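Local coordinates for cell surface protein (Faecalibacterium prausnitzii A2-165, PDB 4GT6), which is of unknown function but, as a leucine-rich-repeat protein of the bacterial cell surface, probably binds other proteins through this extracellular repeat region, at residues I249-S263 / K271-M285. Numbering follows the deposited sequence.
With EDO (1,2-ethanediol), chain B; EDO (1,2-ethanediol), chain I; EDO (1,2-ethanediol), chain L.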
# COMPACT_ATOMS: atom_id res chain seq x y z
N ILE A 249 -22.31 -3.60 9.68
CA ILE A 249 -21.45 -2.47 10.05
C ILE A 249 -22.10 -1.77 11.27
O ILE A 249 -23.29 -1.46 11.22
CB ILE A 249 -21.24 -1.52 8.85
CG1 ILE A 249 -20.46 -2.24 7.72
CG2 ILE A 249 -20.53 -0.22 9.30
CD1 ILE A 249 -20.52 -1.52 6.35
N PRO A 250 -21.35 -1.52 12.36
CA PRO A 250 -21.98 -0.94 13.55
C PRO A 250 -22.52 0.46 13.35
O PRO A 250 -21.94 1.29 12.64
CB PRO A 250 -20.86 -0.88 14.59
CG PRO A 250 -19.83 -1.87 14.12
CD PRO A 250 -19.94 -1.92 12.62
N ASN A 251 -23.63 0.73 14.03
CA ASN A 251 -24.17 2.07 14.15
C ASN A 251 -23.06 2.95 14.79
O ASN A 251 -22.38 2.48 15.70
CB ASN A 251 -25.42 2.04 15.03
CG ASN A 251 -26.03 3.39 15.26
OD1 ASN A 251 -26.01 4.24 14.38
ND2 ASN A 251 -26.61 3.60 16.45
N GLY A 252 -22.85 4.14 14.26
CA GLY A 252 -21.77 5.01 14.74
C GLY A 252 -20.64 5.11 13.73
O GLY A 252 -19.74 5.95 13.89
N VAL A 253 -20.69 4.27 12.68
CA VAL A 253 -19.72 4.32 11.56
C VAL A 253 -20.27 5.33 10.56
O VAL A 253 -21.42 5.20 10.14
CB VAL A 253 -19.48 2.93 10.91
CG1 VAL A 253 -18.65 3.07 9.61
CG2 VAL A 253 -18.77 1.99 11.90
N ALA A 254 -19.47 6.35 10.22
CA ALA A 254 -19.92 7.42 9.31
C ALA A 254 -19.45 7.21 7.88
O ALA A 254 -20.00 7.81 6.95
CB ALA A 254 -19.40 8.75 9.81
N ARG A 255 -18.44 6.36 7.70
CA ARG A 255 -17.83 6.18 6.38
C ARG A 255 -17.25 4.78 6.23
O ARG A 255 -16.68 4.25 7.18
CB ARG A 255 -16.70 7.24 6.21
CG ARG A 255 -15.77 6.99 4.98
CD ARG A 255 -15.13 8.26 4.45
NE ARG A 255 -14.22 7.99 3.33
CZ ARG A 255 -14.53 8.13 2.04
NH1 ARG A 255 -15.75 8.51 1.67
NH2 ARG A 255 -13.61 7.89 1.10
N ILE A 256 -17.39 4.22 5.03
CA ILE A 256 -16.70 2.99 4.63
C ILE A 256 -15.57 3.51 3.76
O ILE A 256 -15.84 4.05 2.68
CB ILE A 256 -17.59 1.94 3.91
CG1 ILE A 256 -18.79 1.52 4.76
CG2 ILE A 256 -16.73 0.72 3.52
CD1 ILE A 256 -19.96 0.93 3.91
N GLU A 257 -14.32 3.42 4.25
CA GLU A 257 -13.18 3.99 3.54
C GLU A 257 -12.84 3.17 2.26
O GLU A 257 -13.34 2.05 2.07
CB GLU A 257 -11.98 4.17 4.49
CG GLU A 257 -10.88 5.11 4.01
CD GLU A 257 -11.37 6.42 3.41
OE1 GLU A 257 -11.77 7.31 4.20
OE2 GLU A 257 -11.46 6.51 2.17
N THR A 258 -12.08 3.78 1.35
CA THR A 258 -11.71 3.17 0.07
C THR A 258 -11.09 1.79 0.30
O THR A 258 -10.28 1.60 1.21
CB THR A 258 -10.79 4.12 -0.74
OG1 THR A 258 -10.49 3.52 -2.00
CG2 THR A 258 -9.49 4.47 -0.02
N HIS A 259 -11.53 0.80 -0.51
CA HIS A 259 -11.06 -0.60 -0.48
C HIS A 259 -11.17 -1.27 0.91
O HIS A 259 -10.45 -2.24 1.17
CB HIS A 259 -9.60 -0.66 -1.03
CG HIS A 259 -9.51 -0.14 -2.44
ND1 HIS A 259 -8.89 1.07 -2.73
CD2 HIS A 259 -10.00 -0.66 -3.58
CE1 HIS A 259 -9.03 1.24 -4.04
NE2 HIS A 259 -9.67 0.22 -4.60
N ALA A 260 -12.08 -0.78 1.81
CA ALA A 260 -12.16 -1.34 3.17
C ALA A 260 -12.56 -2.82 3.16
O ALA A 260 -12.15 -3.57 4.05
CB ALA A 260 -13.15 -0.55 4.03
N PHE A 261 -13.36 -3.24 2.16
CA PHE A 261 -13.82 -4.64 2.03
C PHE A 261 -13.34 -5.25 0.73
O PHE A 261 -13.95 -6.21 0.26
CB PHE A 261 -15.36 -4.72 2.09
CG PHE A 261 -16.03 -4.42 3.40
CD1 PHE A 261 -16.34 -3.11 3.76
CD2 PHE A 261 -16.46 -5.46 4.22
CE1 PHE A 261 -17.02 -2.84 4.96
CE2 PHE A 261 -17.12 -5.18 5.43
CZ PHE A 261 -17.40 -3.88 5.79
N ASP A 262 -12.25 -4.76 0.14
CA ASP A 262 -11.83 -5.34 -1.12
C ASP A 262 -11.39 -6.81 -0.93
O ASP A 262 -10.89 -7.19 0.13
CB ASP A 262 -10.76 -4.49 -1.84
CG ASP A 262 -9.35 -4.40 -1.24
OD1 ASP A 262 -9.12 -4.96 -0.15
OD2 ASP A 262 -8.48 -3.79 -1.87
N SER A 263 -11.69 -7.64 -1.95
CA SER A 263 -11.28 -9.04 -2.07
C SER A 263 -11.69 -9.94 -0.89
O SER A 263 -10.94 -10.86 -0.53
CB SER A 263 -9.77 -9.14 -2.30
OG SER A 263 -9.43 -8.53 -3.54
N LYS A 271 -24.58 -5.35 5.80
CA LYS A 271 -25.64 -4.41 6.19
C LYS A 271 -24.99 -3.13 6.69
O LYS A 271 -24.04 -3.18 7.47
CB LYS A 271 -26.58 -5.02 7.24
CG LYS A 271 -27.43 -6.12 6.62
CD LYS A 271 -28.35 -6.85 7.59
CE LYS A 271 -29.05 -8.01 6.91
NZ LYS A 271 -29.83 -7.58 5.71
N MSE A 272 -25.45 -1.99 6.16
CA MSE A 272 -24.92 -0.66 6.53
C MSE A 272 -25.90 0.05 7.43
O MSE A 272 -27.08 0.09 7.07
CB MSE A 272 -24.73 0.25 5.29
CG MSE A 272 -23.78 -0.23 4.30
SE MSE A 272 -23.70 1.15 2.96
CE MSE A 272 -23.24 -0.12 1.57
N PRO A 273 -25.44 0.72 8.51
CA PRO A 273 -26.34 1.55 9.31
C PRO A 273 -26.59 2.87 8.57
O PRO A 273 -25.76 3.27 7.73
CB PRO A 273 -25.55 1.77 10.61
CG PRO A 273 -24.12 1.84 10.15
CD PRO A 273 -24.04 0.83 9.00
N ASP A 274 -27.66 3.60 8.97
CA ASP A 274 -27.96 4.89 8.34
C ASP A 274 -26.96 5.98 8.76
O ASP A 274 -26.93 7.04 8.13
CB ASP A 274 -29.40 5.32 8.60
CG ASP A 274 -30.44 4.41 7.95
OD1 ASP A 274 -30.11 3.77 6.92
OD2 ASP A 274 -31.57 4.35 8.45
N SER A 275 -26.08 5.69 9.75
CA SER A 275 -25.02 6.64 10.13
C SER A 275 -23.96 6.73 9.02
O SER A 275 -23.23 7.71 8.97
CB SER A 275 -24.38 6.26 11.48
OG SER A 275 -23.81 4.96 11.49
N VAL A 276 -23.88 5.72 8.11
CA VAL A 276 -22.91 5.75 6.99
C VAL A 276 -23.38 6.80 5.98
O VAL A 276 -24.49 6.69 5.43
CB VAL A 276 -22.69 4.37 6.32
CG1 VAL A 276 -21.85 4.51 5.03
CG2 VAL A 276 -22.00 3.40 7.29
N VAL A 277 -22.55 7.82 5.75
CA VAL A 277 -22.91 8.90 4.82
C VAL A 277 -22.08 8.84 3.53
O VAL A 277 -22.41 9.53 2.57
CB VAL A 277 -22.87 10.32 5.45
CG1 VAL A 277 -23.85 10.42 6.62
CG2 VAL A 277 -21.46 10.72 5.87
N SER A 278 -20.98 8.07 3.52
CA SER A 278 -20.16 7.96 2.31
C SER A 278 -19.41 6.64 2.25
O SER A 278 -19.12 6.04 3.28
CB SER A 278 -19.17 9.12 2.18
OG SER A 278 -18.19 9.10 3.20
N ILE A 279 -19.12 6.21 1.03
CA ILE A 279 -18.38 4.98 0.70
C ILE A 279 -17.23 5.36 -0.20
O ILE A 279 -17.44 6.11 -1.17
CB ILE A 279 -19.30 3.95 -0.00
CG1 ILE A 279 -20.57 3.65 0.82
CG2 ILE A 279 -18.55 2.66 -0.30
CD1 ILE A 279 -21.65 2.87 0.02
N GLY A 280 -16.03 4.83 0.08
CA GLY A 280 -14.85 5.11 -0.71
C GLY A 280 -14.76 4.27 -1.97
O GLY A 280 -15.38 3.20 -2.07
N THR A 281 -13.93 4.71 -2.90
CA THR A 281 -13.64 3.98 -4.15
C THR A 281 -13.31 2.51 -3.87
O THR A 281 -12.54 2.21 -2.94
CB THR A 281 -12.44 4.65 -4.86
OG1 THR A 281 -12.81 5.98 -5.21
CG2 THR A 281 -11.99 3.87 -6.12
N GLY A 282 -13.91 1.62 -4.65
CA GLY A 282 -13.64 0.18 -4.61
C GLY A 282 -13.84 -0.46 -3.25
O GLY A 282 -13.19 -1.47 -2.94
N ALA A 283 -14.76 0.07 -2.45
CA ALA A 283 -14.98 -0.44 -1.10
C ALA A 283 -15.25 -1.94 -1.07
O ALA A 283 -14.75 -2.59 -0.18
CB ALA A 283 -16.10 0.31 -0.42
N PHE A 284 -16.02 -2.49 -2.03
CA PHE A 284 -16.36 -3.92 -2.04
C PHE A 284 -15.87 -4.58 -3.33
O PHE A 284 -16.41 -5.62 -3.73
CB PHE A 284 -17.89 -4.11 -1.91
CG PHE A 284 -18.43 -3.61 -0.59
CD1 PHE A 284 -18.48 -4.45 0.52
CD2 PHE A 284 -18.90 -2.31 -0.46
CE1 PHE A 284 -18.99 -3.99 1.73
CE2 PHE A 284 -19.38 -1.84 0.76
CZ PHE A 284 -19.42 -2.68 1.85
N MSE A 285 -14.82 -4.06 -3.92
CA MSE A 285 -14.39 -4.63 -5.18
C MSE A 285 -13.77 -6.04 -5.04
O MSE A 285 -13.13 -6.35 -4.03
CB MSE A 285 -13.49 -3.68 -5.97
CG MSE A 285 -12.10 -3.53 -5.48
SE MSE A 285 -11.15 -2.41 -6.81
CE MSE A 285 -11.35 -3.40 -8.45
C1 EDO B . -13.65 8.47 -2.74
O1 EDO B . -12.92 7.45 -2.05
C2 EDO B . -15.16 8.42 -2.39
O2 EDO B . -15.44 9.21 -1.24
C1 EDO I . -30.46 0.26 6.48
O1 EDO I . -29.65 1.10 7.29
C2 EDO I . -31.84 0.91 6.22
O2 EDO I . -31.69 2.10 5.45
C1 EDO L . -8.12 5.89 -4.01
O1 EDO L . -8.62 4.69 -3.45
C2 EDO L . -8.82 7.15 -3.46
O2 EDO L . -8.34 7.41 -2.16
O HOH W 1 -27.52 4.56 12.28
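Arg255 NH1 meets Ser278 OG between neighbouring coils of a BspA-type leucine-rich-repeat solenoid, whose parallel stacking is evidenced by Ile256 N bonding Ser278 O (3.1 Å) and Gly280 N bonding Ile256 O. From Arg255 CB outward, CB and CG pass alongside the Ser278 hydroxyl, and CD comes to 3.4 Å from Ser278 OG. CG anti to the backbone N (chi1 168°) and an extended chain bring the guanidinium past Ser278 OG to Glu257. There NE and NH2 grip OE1 and OE2 in a side-on salt bridge, while NH1 donates to Ser278 OG at 2.9 Å, within the guanidinium plane; NH1 and NH2 also bond an ethanediol, probably from the crystallisation liquor. A lysine in its place would probably leave Ser278 OG or Glu257 OE1 without its arginine donor. Inside the coils, Ile256 CD1 reaches SE of the selenomethionine Met272 at 3.9 Å and the edge of the Phe284 ring. That ring forms an offset stack with Phe261 (centroids 4.6 Å apart, planes at 19°); Tyr238 stacks on Phe261. Where type II turns Glu257–Ala260 and Gly280–Ala283 adjoin, Thr281 O accepts from His259 N and lies 3.7 Å above the His259 ring plane, over its centre.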